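Local coordinates for protein putative oxidoreductase YfjR (PDB 4OQZ) that acts as an S-selective imine reductase of Streptomyces aurantiacus, probably using NADPH to reduce imines to amines, at residues Val174-Trp177 with Pro178-Ser182; Leu181-Trp184 with Gln185-Ala188. All blocks are in the same frame, centred on the assembly; numbering follows the deposited sequence.

Contact 1: Val174-Trp177 with Pro178-Ser182; sequences VVFW and PAMLS
Met180 lies over one face of the Phe176 ring, a contact between residues one helical turn apart, and its side chain can be followed outward atom by atom. CB sits beside Phe176 O, the carbonyl that accepts Met180 N at 2.9 Å in a nearly straight bond (N-H...O 170°). CG, anti to the carbonyl carbon (chi1 -69°), is placed above the ring. There it makes a CH-pi contact, 3.8 Å from the centroid and shifted toward the rim, nearest to CZ. The chain then bends, and SD stands obliquely to the ring, 5.0 Å from its centroid, a Met-aromatic contact. CE turns away from Phe176 and comes to 3.5 Å from Trp184 CH2. With an alanine in place of Phe176, Met180 CG would probably lose its aromatic support, SD its oblique ring neighbour, and Phe214 of the second subunit its edge-to-face partner. All this happens where the long helix 163-191 is kinked by a proline: Pro178 N has no hydrogen to give, and the ring carbons CG and CD crowd Val174 O, CG at 3.0 Å. Beyond the kink the ladder resumes, Ala179 N bonding to Val175 O and Leu181 N to Trp177 O, the latter in the carbonyl plane. Ser182 OG turns back to Ala179 O at 2.8 Å, while the indole of Trp177 reaches into the dimer interface, where NE1 is hydrogen-bonded to OG of Ser240 of the second subunit.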
loop_
_atom_site.group_PDB
_atom_site.type_symbol
_atom_site.label_atom_id
_atom_site.label_comp_id
_atom_site.label_asym_id
_atom_site.label_seq_id
_atom_site.Cartn_x
_atom_site.Cartn_y
_atom_site.Cartn_z
ATOM N N VAL A 174 9.817 1.542 1.725
ATOM C CA VAL A 174 8.936 2.044 2.791
ATOM C C VAL A 174 7.472 1.762 2.448
ATOM O O VAL A 174 6.661 1.522 3.314
ATOM C CB VAL A 174 9.189 3.557 3.043
ATOM C CG1 VAL A 174 7.934 4.299 3.481
ATOM C CG2 VAL A 174 10.298 3.763 4.057
ATOM N N VAL A 175 7.148 1.853 1.180
ATOM C CA VAL A 175 5.827 1.672 0.645
ATOM C C VAL A 175 5.597 0.205 0.231
ATOM O O VAL A 175 4.560 -0.363 0.567
ATOM C CB VAL A 175 5.663 2.643 -0.547
ATOM C CG1 VAL A 175 4.463 2.270 -1.405
ATOM C CG2 VAL A 175 5.566 4.086 -0.064
ATOM N N PHE A 176 6.522 -0.381 -0.539
ATOM C CA PHE A 176 6.394 -1.748 -1.068
ATOM C C PHE A 176 6.195 -2.840 -0.007
ATOM O O PHE A 176 5.226 -3.592 -0.057
ATOM C CB PHE A 176 7.627 -2.094 -1.910
ATOM C CG PHE A 176 7.575 -3.491 -2.483
ATOM C CD1 PHE A 176 6.790 -3.775 -3.598
ATOM C CD2 PHE A 176 8.285 -4.532 -1.889
ATOM C CE1 PHE A 176 6.715 -5.070 -4.106
ATOM C CE2 PHE A 176 8.203 -5.827 -2.400
ATOM C CZ PHE A 176 7.418 -6.082 -3.503
ATOM N N TRP A 177 7.124 -2.939 0.922
ATOM C CA TRP A 177 7.075 -3.992 1.964
ATOM C C TRP A 177 5.789 -3.982 2.765
ATOM O O TRP A 177 5.141 -5.017 2.763
ATOM C CB TRP A 177 8.300 -3.966 2.844
ATOM C CG TRP A 177 9.590 -4.248 2.143
ATOM C CD1 TRP A 177 10.719 -3.479 2.183
ATOM C CD2 TRP A 177 9.941 -5.438 1.418
ATOM N NE1 TRP A 177 11.748 -4.115 1.534
ATOM C CE2 TRP A 177 11.307 -5.325 1.068
ATOM C CE3 TRP A 177 9.274 -6.648 1.141
ATOM C CZ2 TRP A 177 11.977 -6.314 0.328
ATOM C CZ3 TRP A 177 9.938 -7.628 0.414
ATOM C CH2 TRP A 177 11.263 -7.445 -0.010
ATOM N N PRO A 178 5.318 -2.815 3.311
ATOM C CA PRO A 178 4.017 -2.791 4.000
ATOM C C PRO A 178 2.852 -3.032 3.078
ATOM O O PRO A 178 1.890 -3.630 3.525
ATOM C CB PRO A 178 3.945 -1.365 4.584
ATOM C CG PRO A 178 5.353 -0.892 4.623
ATOM C CD PRO A 178 5.971 -1.489 3.402
ATOM N N ALA A 179 2.887 -2.531 1.821
ATOM C CA ALA A 179 1.801 -2.794 0.880
ATOM C C ALA A 179 1.655 -4.292 0.682
ATOM O O ALA A 179 0.565 -4.854 0.860
ATOM C CB ALA A 179 2.084 -2.123 -0.447
ATOM N N MET A 180 2.785 -4.979 0.447
ATOM C CA MET A 180 2.763 -6.436 0.285
ATOM C C MET A 180 2.347 -7.168 1.535
ATOM O O MET A 180 1.582 -8.135 1.426
ATOM C CB MET A 180 4.081 -6.985 -0.265
ATOM C CG MET A 180 4.361 -6.598 -1.727
ATOM S SD MET A 180 3.024 -6.905 -2.931
ATOM C CE MET A 180 2.912 -8.716 -2.840
ATOM N N LEU A 181 2.782 -6.670 2.711
ATOM C CA LEU A 181 2.411 -7.217 4.003
ATOM C C LEU A 181 0.921 -7.042 4.295
ATOM O O LEU A 181 0.324 -7.955 4.883
ATOM C CB LEU A 181 3.268 -6.629 5.126
ATOM C CG LEU A 181 3.077 -7.256 6.541
ATOM C CD1 LEU A 181 3.307 -8.784 6.519
ATOM C CD2 LEU A 181 3.996 -6.629 7.536
ATOM N N SER A 182 0.306 -5.895 3.839
ATOM C CA SER A 182 -1.129 -5.652 4.017
ATOM C C SER A 182 -1.892 -6.643 3.152
ATOM O O SER A 182 -2.962 -7.111 3.548
ATOM C CB SER A 182 -1.500 -4.202 3.743
ATOM O OG SER A 182 -1.599 -3.940 2.347
#

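Contact 2: Leu181-Trp184 with Gln185-Ala188; sequences LSYW and QAVA
Gln185 N opens the second half of this helical stretch by bonding to Leu181 O at 2.9 Å, and its CB lies 3.4 Å from Ser182 O. The rest of the side chain leads off the local helix: bent at chi2 (77°), it delivers NE2 to the backbone O of Asp254 and to OD1 of Asn248, so this buried amide nitrogen is gripped by two acceptors. Ala186 follows, its N bonded to Ser182 O and its small CB tucked over the preceding turn, 3.4 Å from Tyr183 O; the same methyl faces Ile200 of helix 197-209. Val187 carries the main side-chain contact. Its N meets Tyr183 O almost head-on (N-H...O 174°), and CG2 lies over one face of the Tyr183 ring in a CH-pi contact, 3.7 Å from the centroid and displaced toward the rim, nearest CE1 and CZ. Tyr183 offers that face because its CG is anti to the backbone N (chi1 -177°), which swings the ring along the helix toward the following turn. At the far end of the ring OH is hydrogen-bonded to Ala197 O, a second hold that probably limits how far the ring can tilt away from the valine. Ala188 completes the series, its N reaching Trp184 O at 3.1 Å, with Met285 of the second subunit packed against it. The setting is an i/i+4 aromatic-aliphatic pair in a long helix of the all-helical C-terminal domain, packed between helix 197-209 of its own chain and the second subunit, whose Phe278 and Tyr218 meet Trp184.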
loop_
_atom_site.group_PDB
_atom_site.type_symbol
_atom_site.label_atom_id
_atom_site.label_comp_id
_atom_site.label_asym_id
_atom_site.label_seq_id
_atom_site.Cartn_x
_atom_site.Cartn_y
_atom_site.Cartn_z
ATOM N N LEU A 181 2.782 -6.670 2.711
ATOM C CA LEU A 181 2.411 -7.217 4.003
ATOM C C LEU A 181 0.921 -7.042 4.295
ATOM O O LEU A 181 0.324 -7.955 4.883
ATOM C CB LEU A 181 3.268 -6.629 5.126
ATOM C CG LEU A 181 3.077 -7.256 6.541
ATOM C CD1 LEU A 181 3.307 -8.784 6.519
ATOM C CD2 LEU A 181 3.996 -6.629 7.536
ATOM N N SER A 182 0.306 -5.895 3.839
ATOM C CA SER A 182 -1.129 -5.652 4.017
ATOM C C SER A 182 -1.892 -6.643 3.152
ATOM O O SER A 182 -2.962 -7.111 3.548
ATOM C CB SER A 182 -1.500 -4.202 3.743
ATOM O OG SER A 182 -1.599 -3.940 2.347
ATOM N N TYR A 183 -1.328 -6.978 1.989
ATOM C CA TYR A 183 -1.892 -8.032 1.133
ATOM C C TYR A 183 -1.779 -9.388 1.840
ATOM O O TYR A 183 -2.752 -10.135 1.848
ATOM C CB TYR A 183 -1.295 -8.045 -0.294
ATOM C CG TYR A 183 -1.938 -9.086 -1.196
ATOM C CD1 TYR A 183 -3.324 -9.177 -1.312
ATOM C CD2 TYR A 183 -1.163 -10.002 -1.900
ATOM C CE1 TYR A 183 -3.922 -10.116 -2.142
ATOM C CE2 TYR A 183 -1.754 -10.991 -2.695
ATOM C CZ TYR A 183 -3.138 -11.053 -2.798
ATOM O OH TYR A 183 -3.754 -11.991 -3.579
ATOM N N TRP A 184 -0.648 -9.681 2.524
ATOM C CA TRP A 184 -0.527 -10.979 3.232
ATOM C C TRP A 184 -1.563 -11.011 4.345
ATOM O O TRP A 184 -2.192 -12.034 4.548
ATOM C CB TRP A 184 0.870 -11.239 3.819
ATOM C CG TRP A 184 2.062 -11.278 2.895
ATOM C CD1 TRP A 184 3.368 -11.193 3.279
ATOM C CD2 TRP A 184 2.080 -11.503 1.473
ATOM N NE1 TRP A 184 4.193 -11.270 2.183
ATOM C CE2 TRP A 184 3.432 -11.477 1.063
ATOM C CE3 TRP A 184 1.085 -11.645 0.487
ATOM C CZ2 TRP A 184 3.816 -11.622 -0.277
ATOM C CZ3 TRP A 184 1.473 -11.812 -0.832
ATOM C CH2 TRP A 184 2.822 -11.799 -1.201
ATOM N N GLN A 185 -1.816 -9.846 4.995
ATOM C CA GLN A 185 -2.855 -9.730 6.015
ATOM C C GLN A 185 -4.293 -9.949 5.464
ATOM O O GLN A 185 -5.116 -10.573 6.138
ATOM C CB GLN A 185 -2.750 -8.380 6.729
ATOM C CG GLN A 185 -3.694 -8.253 7.907
ATOM C CD GLN A 185 -3.234 -8.997 9.127
ATOM O OE1 GLN A 185 -2.041 -9.033 9.460
ATOM N NE2 GLN A 185 -4.177 -9.603 9.826
ATOM N N ALA A 186 -4.572 -9.439 4.253
ATOM C CA ALA A 186 -5.857 -9.547 3.553
ATOM C C ALA A 186 -6.106 -11.003 3.180
ATOM O O ALA A 186 -7.206 -11.519 3.405
ATOM C CB ALA A 186 -5.824 -8.691 2.285
ATOM N N VAL A 187 -5.085 -11.656 2.603
ATOM C CA VAL A 187 -5.121 -13.105 2.241
ATOM C C VAL A 187 -5.465 -13.946 3.441
ATOM O O VAL A 187 -6.403 -14.749 3.360
ATOM C CB VAL A 187 -3.877 -13.581 1.436
ATOM C CG1 VAL A 187 -3.885 -15.095 1.192
ATOM C CG2 VAL A 187 -3.815 -12.864 0.089
ATOM N N ALA A 188 -4.783 -13.698 4.586
ATOM C CA ALA A 188 -5.014 -14.437 5.829
ATOM C C ALA A 188 -6.431 -14.259 6.367
ATOM O O ALA A 188 -7.040 -15.252 6.757
ATOM C CB ALA A 188 -3.976 -14.080 6.890
#

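How the contacts relate
Contact 1 and contact 2 are successive pieces of one helix, 163-191, with centres about 10 Å apart and with Leu181 and Ser182 common to both. Contact 1 comes first; its centre lies about 12 Å from the centre of the chain, that of contact 2 about 21 Å. This helix follows the last strand of the Rossmann-type sheet, 154-159, and runs out into the C-terminal helical domain, so the two contacts trace its course away from the nucleotide-binding fold. Both also touch the second subunit: Phe278 of that chain meets Trp177 in the first and Trp184 in the second. Thus one continuous helix serves both the domain's own core and the dimer interface.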